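Local coordinates for hypothetical protein TM1631 (Thermotoga maritima, PDB 1VPQ) that is of unknown function but belongs to the DUF72 family, has a TIM-barrel-like fold and, in the crystal, holds a sulfate ion, at residues 83-86 and 87-91; 168-172 and 173-177; 29-32 and 33-37. All blocks are in the same frame, centred on the assembly; numbering follows the deposited sequence.

Contact 1 of 3, residues 83-86 and 87-91; sequences VKTP and GSVTH. With SO4 (sulfate ion), chain B.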
ATOM      1  N   VAL A  83       0.127  -5.720   3.910  1.00 31.58           N
ATOM      2  CA  VAL A  83      -1.139  -6.374   3.569  1.00 31.65           C
ATOM      3  C   VAL A  83      -2.322  -5.442   3.787  1.00 31.42           C
ATOM      4  O   VAL A  83      -2.378  -4.726   4.782  1.00 31.10           O
ATOM      5  CB  VAL A  83      -1.373  -7.663   4.414  1.00 31.71           C
ATOM      6  CG1 VAL A  83      -2.443  -8.547   3.779  1.00 31.71           C
ATOM      7  CG2 VAL A  83      -0.112  -8.449   4.534  1.00 32.07           C
ATOM      8  N   LYS A  84      -3.275  -5.475   2.856  1.00 31.16           N
ATOM      9  CA  LYS A  84      -4.536  -4.759   3.028  1.00 31.04           C
ATOM     10  C   LYS A  84      -5.461  -5.517   3.987  1.00 30.84           C
ATOM     11  O   LYS A  84      -5.569  -6.747   3.914  1.00 30.92           O
ATOM     12  CB  LYS A  84      -5.240  -4.551   1.682  1.00 31.09           C
ATOM     13  CG  LYS A  84      -4.733  -3.366   0.891  1.00 31.01           C
ATOM     14  CD  LYS A  84      -5.692  -3.013  -0.232  1.00 32.14           C
ATOM     15  CE  LYS A  84      -5.352  -1.673  -0.870  1.00 32.78           C
ATOM     16  NZ  LYS A  84      -6.383  -1.256  -1.871  1.00 33.37           N
ATOM     17  N   THR A  85      -6.129  -4.775   4.874  1.00 30.49           N
ATOM     18  CA  THR A  85      -7.189  -5.327   5.726  1.00 30.19           C
ATOM     19  C   THR A  85      -8.303  -5.861   4.830  1.00 29.99           C
ATOM     20  O   THR A  85      -8.375  -5.502   3.648  1.00 29.21           O
ATOM     21  CB  THR A  85      -7.831  -4.262   6.666  1.00 30.22           C
ATOM     22  OG1 THR A  85      -8.489  -3.257   5.882  1.00 30.22           O
ATOM     23  CG2 THR A  85      -6.798  -3.618   7.590  1.00 30.11           C
ATOM     24  N   PRO A  86      -9.199  -6.701   5.391  1.00 30.01           N
ATOM     25  CA  PRO A  86     -10.338  -7.144   4.581  1.00 29.80           C
ATOM     26  C   PRO A  86     -11.172  -5.956   4.096  1.00 29.79           C
ATOM     27  O   PRO A  86     -11.144  -4.885   4.715  1.00 29.98           O
ATOM     28  CB  PRO A  86     -11.142  -8.030   5.542  1.00 29.81           C
ATOM     29  CG  PRO A  86     -10.178  -8.424   6.608  1.00 29.75           C
ATOM     30  CD  PRO A  86      -9.234  -7.273   6.749  1.00 29.88           C
ATOM     31  N   GLY A  87     -11.873  -6.153   2.985  1.00 29.72           N
ATOM     32  CA  GLY A  87     -12.693  -5.112   2.367  1.00 29.70           C
ATOM     33  C   GLY A  87     -13.854  -4.624   3.212  1.00 29.43           C
ATOM     34  O   GLY A  87     -14.249  -3.470   3.107  1.00 29.79           O
ATOM     35  N   SER A  88     -14.405  -5.499   4.042  1.00 29.07           N
ATOM     36  CA  SER A  88     -15.462  -5.126   4.991  1.00 29.07           C
ATOM     37  C   SER A  88     -15.027  -4.007   5.947  1.00 29.31           C
ATOM     38  O   SER A  88     -15.792  -3.092   6.260  1.00 28.79           O
ATOM     39  CB  SER A  88     -15.852  -6.339   5.834  1.00 29.26           C
ATOM     40  OG  SER A  88     -14.744  -6.803   6.588  1.00 28.94           O
ATOM     41  N   VAL A  89     -13.794  -4.112   6.420  1.00 29.51           N
ATOM     42  CA  VAL A  89     -13.273  -3.197   7.425  1.00 30.12           C
ATOM     43  C   VAL A  89     -13.139  -1.788   6.855  1.00 30.51           C
ATOM     44  O   VAL A  89     -13.482  -0.817   7.518  1.00 30.80           O
ATOM     45  CB  VAL A  89     -11.934  -3.718   7.995  1.00 30.10           C
ATOM     46  CG1 VAL A  89     -11.222  -2.654   8.843  1.00 30.40           C
ATOM     47  CG2 VAL A  89     -12.186  -4.991   8.813  1.00 30.33           C
ATOM     48  N   THR A  90     -12.673  -1.694   5.613  1.00 31.15           N
ATOM     49  CA  THR A  90     -12.438  -0.403   4.956  1.00 31.11           C
ATOM     50  C   THR A  90     -13.598   0.160   4.100  1.00 31.16           C
ATOM     51  O   THR A  90     -13.676   1.378   3.911  1.00 31.43           O
ATOM     52  CB  THR A  90     -11.171  -0.475   4.103  1.00 31.20           C
ATOM     53  OG1 THR A  90     -11.219  -1.645   3.274  1.00 30.92           O
ATOM     54  CG2 THR A  90      -9.948  -0.535   5.006  1.00 30.48           C
ATOM     55  N   HIS A  91     -14.485  -0.696   3.598  1.00 30.99           N
ATOM     56  CA  HIS A  91     -15.518  -0.270   2.634  1.00 31.06           C
ATOM     57  C   HIS A  91     -16.979  -0.501   3.056  1.00 31.07           C
ATOM     58  O   HIS A  91     -17.887  -0.078   2.343  1.00 31.43           O
ATOM     59  CB  HIS A  91     -15.302  -0.987   1.287  1.00 31.06           C
ATOM     60  CG  HIS A  91     -14.088  -0.527   0.543  1.00 31.62           C
ATOM     61  ND1 HIS A  91     -12.804  -0.775   0.984  1.00 32.99           N
ATOM     62  CD2 HIS A  91     -13.962   0.165  -0.612  1.00 31.72           C
ATOM     63  CE1 HIS A  91     -11.941  -0.241   0.138  1.00 33.00           C
ATOM     64  NE2 HIS A  91     -12.617   0.333  -0.841  1.00 32.15           N
TER
HETATM   65  S   SO4 B 262      -6.143   1.579  -4.160  1.00 49.31           S
HETATM   66  O1  SO4 B 262      -6.084   2.643  -3.162  1.00 50.28           O
HETATM   67  O2  SO4 B 262      -7.522   1.147  -4.359  1.00 50.49           O
HETATM   68  O3  SO4 B 262      -5.613   2.101  -5.410  1.00 49.70           O
HETATM   69  O4  SO4 B 262      -5.371   0.434  -3.690  1.00 49.48           O
HETATM   70  O   HOH W   1      -9.164  -3.074   2.675  1.00 27.01           O
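Thr85 and Thr90 meet where the chain leaves a strand and coils into a helix: Thr85 OG1 comes to 3.2 Å from the methyl Thr90 CG2. The hydroxyl of Thr85 stands between its own backbone N and carbonyl carbon (chi1 64°), which turns it to the helix side, where CB and CG1 of Val89 also close in. Val89 CG2 looks across at the Pro86 ring, 4.3 Å from CD. Thr85, Val89 and Thr90 are buried here, with Met104 of helix 101-116 against both Thr85 and Val89. Pro86 is the N-cap residue of helix 87-91; its carbonyl O takes a weak bond from Val89 N (134° at the hydrogen), and Gly87 O receives His91 N. The stretch is a beta-alpha connection at the C-terminal end of strand 80-84, the end of a TIM-type barrel that usually carries the site. The other side is polar and wetter. A water there donates to Thr85 O at 2.7 Å and is also hydrogen-bonded to Thr90 OG1 at 2.6 Å. The same OG1 lies in the ring plane of His91, 2.9 Å from ND1, which helps to fix the ring's rotation. On the looser outer side, Ser88 OG passes Pro86 CB at 3.9 Å and bonds to Asp103. Lys84 runs extended beyond CG to hydrogen-bond NZ to sulfate O4 at 2.7 Å; NZ also bonds to Gln126, and Arg157, Arg203 and Tyr220 bind the anion.

Contact 2 of 3, residues 168-172 and 173-177; sequences EFLRN and HGITF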
ATOM      1  N   GLU A 168      -3.639  14.654  14.458  1.00 32.55           N
ATOM      2  CA  GLU A 168      -3.646  14.536  15.914  1.00 32.69           C
ATOM      3  C   GLU A 168      -4.245  13.201  16.350  1.00 32.21           C
ATOM      4  O   GLU A 168      -3.731  12.548  17.257  1.00 32.05           O
ATOM      5  CB  GLU A 168      -4.418  15.702  16.551  1.00 33.00           C
ATOM      6  CG  GLU A 168      -3.704  17.045  16.385  1.00 34.83           C
ATOM      7  CD  GLU A 168      -4.362  18.200  17.139  1.00 37.37           C
ATOM      8  OE1 GLU A 168      -5.604  18.194  17.286  1.00 39.40           O
ATOM      9  OE2 GLU A 168      -3.630  19.128  17.573  1.00 37.58           O
ATOM     10  N   PHE A 169      -5.330  12.793  15.698  1.00 31.77           N
ATOM     11  CA  PHE A 169      -5.936  11.503  16.000  1.00 31.40           C
ATOM     12  C   PHE A 169      -4.959  10.352  15.722  1.00 31.04           C
ATOM     13  O   PHE A 169      -4.747   9.487  16.572  1.00 30.81           O
ATOM     14  CB  PHE A 169      -7.240  11.287  15.222  1.00 31.46           C
ATOM     15  CG  PHE A 169      -7.815   9.912  15.409  1.00 31.25           C
ATOM     16  CD1 PHE A 169      -8.571   9.603  16.536  1.00 31.47           C
ATOM     17  CD2 PHE A 169      -7.554   8.910  14.492  1.00 30.73           C
ATOM     18  CE1 PHE A 169      -9.080   8.315  16.718  1.00 31.31           C
ATOM     19  CE2 PHE A 169      -8.052   7.632  14.674  1.00 31.14           C
ATOM     20  CZ  PHE A 169      -8.813   7.334  15.783  1.00 30.95           C
ATOM     21  N   LEU A 170      -4.378  10.346  14.526  1.00 30.76           N
ATOM     22  CA  LEU A 170      -3.453   9.290  14.130  1.00 30.37           C
ATOM     23  C   LEU A 170      -2.292   9.205  15.126  1.00 30.32           C
ATOM     24  O   LEU A 170      -2.017   8.138  15.647  1.00 29.99           O
ATOM     25  CB  LEU A 170      -2.939   9.518  12.710  1.00 30.19           C
ATOM     26  CG  LEU A 170      -3.971   9.468  11.575  1.00 30.04           C
ATOM     27  CD1 LEU A 170      -3.322   9.800  10.256  1.00 30.26           C
ATOM     28  CD2 LEU A 170      -4.656   8.115  11.479  1.00 29.29           C
ATOM     29  N   ARG A 171      -1.636  10.333  15.381  1.00 30.54           N
ATOM     30  CA  ARG A 171      -0.583  10.438  16.407  1.00 31.25           C
ATOM     31  C   ARG A 171      -0.972   9.959  17.809  1.00 31.14           C
ATOM     32  O   ARG A 171      -0.141   9.395  18.548  1.00 32.24           O
ATOM     33  CB  ARG A 171      -0.108  11.892  16.539  1.00 31.72           C
ATOM     34  CG  ARG A 171       0.982  12.291  15.565  1.00 33.37           C
ATOM     35  CD  ARG A 171       1.452  13.716  15.830  1.00 36.11           C
ATOM     36  NE  ARG A 171       0.849  14.665  14.898  1.00 38.68           N
ATOM     37  CZ  ARG A 171       1.370  15.027  13.721  1.00 41.27           C
ATOM     38  NH1 ARG A 171       2.536  14.534  13.291  1.00 41.62           N
ATOM     39  NH2 ARG A 171       0.717  15.902  12.956  1.00 42.13           N
ATOM     40  N   ASN A 172      -2.206  10.233  18.223  1.00 30.78           N
ATOM     41  CA  ASN A 172      -2.637   9.835  19.564  1.00 30.10           C
ATOM     42  C   ASN A 172      -2.884   8.337  19.654  1.00 29.88           C
ATOM     43  O   ASN A 172      -2.889   7.773  20.747  1.00 29.53           O
ATOM     44  CB  ASN A 172      -3.883  10.600  19.995  1.00 30.12           C
ATOM     45  CG  ASN A 172      -3.565  11.972  20.559  1.00 29.97           C
ATOM     46  OD1 ASN A 172      -2.567  12.167  21.243  1.00 31.18           O
ATOM     47  ND2 ASN A 172      -4.430  12.925  20.287  1.00 30.86           N
ATOM     48  N   HIS A 173      -3.067   7.698  18.499  1.00 29.37           N
ATOM     49  CA  HIS A 173      -3.364   6.272  18.439  1.00 29.38           C
ATOM     50  C   HIS A 173      -2.302   5.431  17.738  1.00 29.56           C
ATOM     51  O   HIS A 173      -2.508   4.243  17.526  1.00 29.37           O
ATOM     52  CB  HIS A 173      -4.735   6.085  17.795  1.00 29.40           C
ATOM     53  CG  HIS A 173      -5.832   6.742  18.570  1.00 29.20           C
ATOM     54  ND1 HIS A 173      -6.174   8.066  18.398  1.00 28.68           N
ATOM     55  CD2 HIS A 173      -6.613   6.277  19.574  1.00 29.13           C
ATOM     56  CE1 HIS A 173      -7.145   8.376  19.239  1.00 28.95           C
ATOM     57  NE2 HIS A 173      -7.431   7.309  19.962  1.00 28.61           N
ATOM     58  N   GLY A 174      -1.161   6.042  17.407  1.00 29.78           N
ATOM     59  CA  GLY A 174      -0.031   5.335  16.789  1.00 29.94           C
ATOM     60  C   GLY A 174      -0.359   4.667  15.461  1.00 30.34           C
ATOM     61  O   GLY A 174       0.079   3.543  15.188  1.00 30.26           O
ATOM     62  N   ILE A 175      -1.139   5.356  14.637  1.00 30.70           N
ATOM     63  CA  ILE A 175      -1.445   4.885  13.286  1.00 30.90           C
ATOM     64  C   ILE A 175      -0.555   5.614  12.289  1.00 31.09           C
ATOM     65  O   ILE A 175      -0.495   6.839  12.275  1.00 30.93           O
ATOM     66  CB  ILE A 175      -2.917   5.103  12.922  1.00 30.93           C
ATOM     67  CG1 ILE A 175      -3.821   4.341  13.902  1.00 31.45           C
ATOM     68  CG2 ILE A 175      -3.182   4.643  11.482  1.00 30.97           C
ATOM     69  CD1 ILE A 175      -5.277   4.782  13.893  1.00 32.17           C
ATOM     70  N   THR A 176       0.144   4.843  11.465  1.00 31.46           N
ATOM     71  CA  THR A 176       1.036   5.389  10.456  1.00 31.54           C
ATOM     72  C   THR A 176       0.215   6.004   9.309  1.00 32.17           C
ATOM     73  O   THR A 176      -0.719   5.389   8.781  1.00 31.63           O
ATOM     74  CB  THR A 176       2.003   4.294   9.939  1.00 31.61           C
ATOM     75  OG1 THR A 176       2.879   3.887  11.006  1.00 29.78           O
ATOM     76  CG2 THR A 176       2.832   4.783   8.751  1.00 31.49           C
ATOM     77  N   PHE A 177       0.570   7.234   8.951  1.00 32.78           N
ATOM     78  CA  PHE A 177      -0.104   7.975   7.895  1.00 33.30           C
ATOM     79  C   PHE A 177       0.413   7.572   6.506  1.00 33.47           C
ATOM     80  O   PHE A 177       1.620   7.605   6.246  1.00 33.75           O
ATOM     81  CB  PHE A 177       0.082   9.484   8.110  1.00 33.35           C
ATOM     82  CG  PHE A 177      -0.475  10.315   6.998  1.00 34.13           C
ATOM     83  CD1 PHE A 177      -1.848  10.412   6.809  1.00 34.79           C
ATOM     84  CD2 PHE A 177       0.367  10.975   6.119  1.00 35.01           C
ATOM     85  CE1 PHE A 177      -2.369  11.164   5.781  1.00 35.00           C
ATOM     86  CE2 PHE A 177      -0.145  11.726   5.087  1.00 35.41           C
ATOM     87  CZ  PHE A 177      -1.512  11.816   4.910  1.00 35.63           C
TER
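Leu170 packs against Ile175 and Phe177 where helix 164-173 ends and the chain turns into the next strand. Its CB sits 3.7 Å from Ile175 O. CG stays beside the backbone N (chi1 -64°), and the two methyls part from there: CD2 rests on CB and CG2 of Ile175, 3.8 Å from CB, while Leu170 CD1 lies obliquely against the Phe177 ring, 3.8 Å from Phe177 CD1. The backbone closes the same turn: Leu170 O takes hydrogen bonds from His173 N and, at 3.1 Å, from Ile175 N; the two donors reach it from opposite faces of the carbonyl plane. Gly174, between them, has positive phi and lets the chain leave the helix. One residue earlier, Phe169 O accepts a hydrogen bond from His173 ND1 at 2.7 Å, nearly straight (167°) and in the imidazole plane. That bond helps to keep the ND1 side of the imidazole over one face of Phe169, near its rim; the rings meet obliquely, centroids 4.1 Å apart and planes at 33°. Val138 and Leu141 of helix 135-147 touch Phe169 as well. This is the helix-to-strand turn of a beta-alpha-beta unit, strand 152-155, helix 164-173 and strand 176-181, the repeating element of a TIM-like barrel.

Contact 3 of 3, residues 29-32 and 33-37; sequences VVYP and EHLKP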
ATOM      1  N   VAL A  29       7.151  -6.579 -20.773  1.00 30.95           N
ATOM      2  CA  VAL A  29       7.352  -5.228 -20.283  1.00 30.74           C
ATOM      3  C   VAL A  29       8.492  -5.318 -19.274  1.00 30.84           C
ATOM      4  O   VAL A  29       9.625  -5.009 -19.620  1.00 30.71           O
ATOM      5  CB  VAL A  29       6.052  -4.632 -19.677  1.00 30.81           C
ATOM      6  CG1 VAL A  29       6.292  -3.228 -19.118  1.00 30.70           C
ATOM      7  CG2 VAL A  29       4.947  -4.597 -20.723  1.00 30.27           C
ATOM      8  N   VAL A  30       8.209  -5.779 -18.057  1.00 31.00           N
ATOM      9  CA  VAL A  30       9.270  -6.020 -17.060  1.00 31.36           C
ATOM     10  C   VAL A  30       9.528  -7.495 -16.800  1.00 31.42           C
ATOM     11  O   VAL A  30      10.577  -7.851 -16.264  1.00 31.86           O
ATOM     12  CB  VAL A  30       9.014  -5.313 -15.706  1.00 31.49           C
ATOM     13  CG1 VAL A  30       9.123  -3.802 -15.871  1.00 31.77           C
ATOM     14  CG2 VAL A  30       7.668  -5.711 -15.104  1.00 31.99           C
ATOM     15  N   TYR A  31       8.571  -8.348 -17.149  1.00 31.40           N
ATOM     16  CA  TYR A  31       8.780  -9.791 -17.120  1.00 31.37           C
ATOM     17  C   TYR A  31       9.087 -10.290 -18.535  1.00 31.51           C
ATOM     18  O   TYR A  31       8.517  -9.784 -19.514  1.00 31.44           O
ATOM     19  CB  TYR A  31       7.550 -10.536 -16.570  1.00 31.33           C
ATOM     20  CG  TYR A  31       7.235 -10.312 -15.103  1.00 31.42           C
ATOM     21  CD1 TYR A  31       8.241 -10.065 -14.167  1.00 31.75           C
ATOM     22  CD2 TYR A  31       5.924 -10.394 -14.645  1.00 31.96           C
ATOM     23  CE1 TYR A  31       7.947  -9.873 -12.827  1.00 32.05           C
ATOM     24  CE2 TYR A  31       5.617 -10.207 -13.299  1.00 32.42           C
ATOM     25  CZ  TYR A  31       6.635  -9.946 -12.393  1.00 32.61           C
ATOM     26  OH  TYR A  31       6.338  -9.756 -11.058  1.00 32.64           O
ATOM     27  N   PRO A  32       9.973 -11.303 -18.653  1.00 31.45           N
ATOM     28  CA  PRO A  32      10.211 -11.864 -19.970  1.00 31.43           C
ATOM     29  C   PRO A  32       8.921 -12.431 -20.542  1.00 31.53           C
ATOM     30  O   PRO A  32       8.079 -12.930 -19.794  1.00 31.36           O
ATOM     31  CB  PRO A  32      11.221 -12.981 -19.703  1.00 31.28           C
ATOM     32  CG  PRO A  32      11.830 -12.653 -18.393  1.00 31.33           C
ATOM     33  CD  PRO A  32      10.768 -11.984 -17.616  1.00 31.41           C
ATOM     34  N   GLU A  33       8.773 -12.336 -21.857  1.00 31.78           N
ATOM     35  CA  GLU A  33       7.590 -12.839 -22.558  1.00 32.04           C
ATOM     36  C   GLU A  33       7.157 -14.221 -22.072  1.00 32.20           C
ATOM     37  O   GLU A  33       5.977 -14.461 -21.822  1.00 32.11           O
ATOM     38  CB  GLU A  33       7.873 -12.905 -24.057  1.00 32.14           C
ATOM     39  CG  GLU A  33       7.816 -11.567 -24.758  1.00 32.45           C
ATOM     40  CD  GLU A  33       6.410 -11.191 -25.178  1.00 33.09           C
ATOM     41  OE1 GLU A  33       5.790 -11.948 -25.960  1.00 34.09           O
ATOM     42  OE2 GLU A  33       5.924 -10.132 -24.743  1.00 32.40           O
ATOM     43  N   HIS A  34       8.133 -15.113 -21.923  1.00 32.51           N
ATOM     44  CA  HIS A  34       7.874 -16.529 -21.678  1.00 32.73           C
ATOM     45  C   HIS A  34       8.150 -16.964 -20.227  1.00 32.40           C
ATOM     46  O   HIS A  34       8.444 -18.142 -19.981  1.00 32.27           O
ATOM     47  CB  HIS A  34       8.706 -17.373 -22.656  1.00 33.05           C
ATOM     48  CG  HIS A  34       8.466 -17.041 -24.100  1.00 34.26           C
ATOM     49  ND1 HIS A  34       7.303 -17.377 -24.761  1.00 34.92           N
ATOM     50  CD2 HIS A  34       9.247 -16.413 -25.012  1.00 35.00           C
ATOM     51  CE1 HIS A  34       7.375 -16.967 -26.015  1.00 35.27           C
ATOM     52  NE2 HIS A  34       8.545 -16.380 -26.194  1.00 35.60           N
ATOM     53  N   LEU A  35       8.040 -16.027 -19.278  1.00 31.94           N
ATOM     54  CA  LEU A  35       8.136 -16.353 -17.846  1.00 31.49           C
ATOM     55  C   LEU A  35       6.844 -17.043 -17.386  1.00 31.25           C
ATOM     56  O   LEU A  35       5.751 -16.607 -17.732  1.00 31.30           O
ATOM     57  CB  LEU A  35       8.391 -15.088 -17.017  1.00 31.50           C
ATOM     58  CG  LEU A  35       8.804 -15.261 -15.549  1.00 31.31           C
ATOM     59  CD1 LEU A  35      10.156 -15.947 -15.441  1.00 31.27           C
ATOM     60  CD2 LEU A  35       8.835 -13.924 -14.808  1.00 30.57           C
ATOM     61  N   LYS A  36       6.969 -18.141 -16.643  1.00 30.81           N
ATOM     62  CA  LYS A  36       5.793 -18.828 -16.097  1.00 30.37           C
ATOM     63  C   LYS A  36       5.303 -18.047 -14.887  1.00 30.08           C
ATOM     64  O   LYS A  36       6.128 -17.486 -14.156  1.00 30.14           O
ATOM     65  CB  LYS A  36       6.115 -20.271 -15.701  1.00 30.32           C
ATOM     66  CG  LYS A  36       6.117 -21.244 -16.869  1.00 30.16           C
ATOM     67  N   PRO A  37       3.970 -17.992 -14.673  1.00 29.65           N
ATOM     68  CA  PRO A  37       3.411 -17.229 -13.549  1.00 29.36           C
ATOM     69  C   PRO A  37       3.890 -17.700 -12.172  1.00 29.17           C
ATOM     70  O   PRO A  37       3.974 -16.898 -11.237  1.00 28.86           O
ATOM     71  CB  PRO A  37       1.899 -17.437 -13.695  1.00 29.37           C
ATOM     72  CG  PRO A  37       1.695 -17.839 -15.106  1.00 29.53           C
ATOM     73  CD  PRO A  37       2.906 -18.626 -15.472  1.00 29.72           C
TER
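Leu35 folds back over Pro32 and Tyr31 across a type I beta turn that runs from Pro32 to Leu35, in the long loop joining strand 13-18 to helix 40-46 of the barrel. One methyl does most of the touching. Leu35 CG lies opposite the backbone N (chi1 -168°), which swings the branch back across the turn and brings CD2 into the angle between the proline and tyrosine rings. There it meets Pro32 CD at 3.9 Å and, close beside it, CB, CG and CD1 of Tyr31, each at 4.0 Å. It comes to the phenol ring obliquely, and the long axes of the leucine and tyrosine side chains likewise run at a slant to each other. Leu35 CB supports the same packing from nearer the backbone, 4.0 Å from Pro32 CD. The tyrosine is buried: its ring stacks on Phe40, meets Trp26 at an incline and bonds through OH to Phe21 O. Tyr43 of helix 40-46 touches both Pro32 and Leu35, so the turn is laid on that helix by its apolar side. The outer corner of the turn, Glu33 and His34, is exposed; Glu33 CB lies 3.9 Å above one face of the His34 ring, offset toward its rim. The turn is closed by Leu35 N, which donates to Pro32 O at 3.1 Å in a nearly straight bond (163°), the donor standing 59° out of the carbonyl plane.

The three contacts are local turns set in series along one barrel chain, contact 3 first, then contact 1, then contact 2. Contacts 1 and 2 both reach the parallel sheet, at opposite ends of its strands: contact 1 leaves strand 80-84 and contact 2 enters strand 176-181. Their centres are 18 Å apart, and their nearest atoms about 10 Å. Contact 3 is peripheral, its centre 30 Å from that of contact 1 and 41 Å from that of contact 2, which lies across the chain's centre from it. Of the three, contact 1 carries the link to the sulfate, through Lys84; the ion, probably from the crystallisation liquor, may mark an anion-binding pocket.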